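Local coordinates for C-type diheme-containing protein (Kuenenia stuttgartiensis, PDB 6H5L) that probably carries electrons through its two covalently bound c-type hemes as part of a multiheme reductase complex of an anammox bacterium, at residues E2-E6 / D62-Y66. Residue numbers count along the deposited sequence, not the author numbering.
Sequences EIPKE and DEDIY
How a chain terminus can be held against a helix by one apolar and one ionic side chain is illustrated by residues 2-6, which approach helix 62-71 at its first turn. Glu-2 to Pro-4 are extended (phi/psi near -94/123 at Ile-3), Lys-5 bends to -86/-31, and the closest CA pair is Ile-3 and Asp-62, 6.9 Å apart. Ile-3, rotamer mt, points toward the helix; its CD1 lies 3.3 Å from Asp-62 O, the carbonyl that accepts the helical hydrogen bond from Tyr-66 N (3.2 Å), and 3.7 Å from Tyr-66 CB. Asp-62 (chi1 m) reaches back: OD2 forms a hydrogen-bonded salt bridge with Lys-5 NZ at 3.3 Å, the lysine being extended beyond CG, while Asp-62 OD1 forms a salt bridge with Lys-97. Val-93 of helix 93-97 packs on both Ile-3 and Asp-62. The contact buries just 214 Å², with the Tyr-66 side chain about 9 Å from a heme. It is peripheral packing of an N-terminal segment on a helix of the first c-type cytochrome domain.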
loop_
_atom_site.group_PDB
_atom_site.type_symbol
_atom_site.label_atom_id
_atom_site.label_comp_id
_atom_site.label_asym_id
_atom_site.label_seq_id
_atom_site.Cartn_x
_atom_site.Cartn_y
_atom_site.Cartn_z
ATOM N N GLU B 2 -35.941 30.984 -39.686
ATOM C CA GLU B 2 -36.438 32.327 -39.421
ATOM C C GLU B 2 -37.357 32.320 -38.206
ATOM O O GLU B 2 -38.309 31.542 -38.138
ATOM C CB GLU B 2 -37.176 32.884 -40.637
ATOM C CG GLU B 2 -36.246 33.420 -41.710
ATOM C CD GLU B 2 -35.299 34.481 -41.175
ATOM O OE1 GLU B 2 -35.734 35.303 -40.340
ATOM O OE2 GLU B 2 -34.117 34.487 -41.579
ATOM N N ILE B 3 -37.061 33.195 -37.252
ATOM C CA ILE B 3 -37.844 33.329 -36.029
ATOM C C ILE B 3 -38.872 34.435 -36.251
ATOM O O ILE B 3 -38.480 35.570 -36.566
ATOM C CB ILE B 3 -36.951 33.645 -34.821
ATOM C CG1 ILE B 3 -35.828 32.611 -34.710
ATOM C CG2 ILE B 3 -37.775 33.688 -33.545
ATOM C CD1 ILE B 3 -34.822 32.913 -33.634
ATOM N N PRO B 4 -40.164 34.162 -36.103
ATOM C CA PRO B 4 -41.170 35.189 -36.385
ATOM C C PRO B 4 -41.221 36.249 -35.297
ATOM O O PRO B 4 -40.851 36.010 -34.143
ATOM C CB PRO B 4 -42.480 34.389 -36.438
ATOM C CG PRO B 4 -42.233 33.247 -35.506
ATOM C CD PRO B 4 -40.775 32.893 -35.662
ATOM N N LYS B 5 -41.668 37.442 -35.690
ATOM C CA LYS B 5 -42.021 38.476 -34.726
ATOM C C LYS B 5 -43.455 38.334 -34.243
ATOM O O LYS B 5 -43.757 38.676 -33.092
ATOM C CB LYS B 5 -41.840 39.861 -35.345
ATOM C CG LYS B 5 -40.515 40.075 -36.071
ATOM C CD LYS B 5 -39.342 40.038 -35.109
ATOM C CE LYS B 5 -38.050 40.411 -35.818
ATOM N NZ LYS B 5 -36.883 40.440 -34.895
ATOM N N GLU B 6 -44.335 37.816 -35.096
ATOM C CA GLU B 6 -45.739 37.652 -34.763
ATOM C C GLU B 6 -45.947 36.457 -33.840
ATOM O O GLU B 6 -45.204 35.473 -33.878
ATOM C CB GLU B 6 -46.574 37.481 -36.035
ATOM C CG GLU B 6 -45.999 36.514 -37.066
ATOM C CD GLU B 6 -45.083 37.197 -38.069
ATOM O OE1 GLU B 6 -43.879 36.864 -38.112
ATOM O OE2 GLU B 6 -45.570 38.074 -38.813
ATOM N N ASP B 62 -33.591 37.605 -30.592
ATOM C CA ASP B 62 -34.442 36.442 -30.831
ATOM C C ASP B 62 -33.612 35.177 -31.000
ATOM O O ASP B 62 -34.069 34.081 -30.652
ATOM C CB ASP B 62 -35.324 36.673 -32.058
ATOM C CG ASP B 62 -36.285 37.831 -31.876
ATOM O OD1 ASP B 62 -36.144 38.566 -30.876
ATOM O OD2 ASP B 62 -37.181 38.003 -32.730
ATOM N N GLU B 63 -32.387 35.314 -31.515
ATOM C CA GLU B 63 -31.505 34.163 -31.664
ATOM C C GLU B 63 -30.946 33.709 -30.322
ATOM O O GLU B 63 -30.735 32.509 -30.116
ATOM C CB GLU B 63 -30.366 34.500 -32.627
ATOM C CG GLU B 63 -30.820 34.907 -34.031
ATOM C CD GLU B 63 -31.354 36.326 -34.090
ATOM O OE1 GLU B 63 -30.974 37.141 -33.225
ATOM O OE2 GLU B 63 -32.164 36.619 -34.993
ATOM N N ASP B 64 -30.705 34.645 -29.398
ATOM C CA ASP B 64 -30.242 34.274 -28.065
ATOM C C ASP B 64 -31.256 33.384 -27.364
ATOM O O ASP B 64 -30.890 32.383 -26.737
ATOM C CB ASP B 64 -29.973 35.526 -27.230
ATOM C CG ASP B 64 -28.746 36.283 -27.694
ATOM O OD1 ASP B 64 -27.981 35.733 -28.511
ATOM O OD2 ASP B 64 -28.548 37.431 -27.241
ATOM N N ILE B 65 -32.540 33.740 -27.449
ATOM C CA ILE B 65 -33.579 32.951 -26.795
ATOM C C ILE B 65 -33.701 31.580 -27.451
ATOM O O ILE B 65 -33.769 30.551 -26.769
ATOM C CB ILE B 65 -34.918 33.709 -26.812
ATOM C CG1 ILE B 65 -34.767 35.072 -26.133
ATOM C CG2 ILE B 65 -36.006 32.891 -26.134
ATOM C CD1 ILE B 65 -35.995 35.953 -26.256
ATOM N N TYR B 66 -33.727 31.547 -28.786
ATOM C CA TYR B 66 -33.803 30.274 -29.497
ATOM C C TYR B 66 -32.626 29.370 -29.158
ATOM O O TYR B 66 -32.779 28.146 -29.104
ATOM C CB TYR B 66 -33.863 30.522 -31.006
ATOM C CG TYR B 66 -34.010 29.266 -31.834
ATOM C CD1 TYR B 66 -35.265 28.762 -32.152
ATOM C CD2 TYR B 66 -32.892 28.580 -32.295
ATOM C CE1 TYR B 66 -35.402 27.612 -32.904
ATOM C CE2 TYR B 66 -33.020 27.428 -33.045
ATOM C CZ TYR B 66 -34.276 26.950 -33.346
ATOM O OH TYR B 66 -34.401 25.804 -34.092
#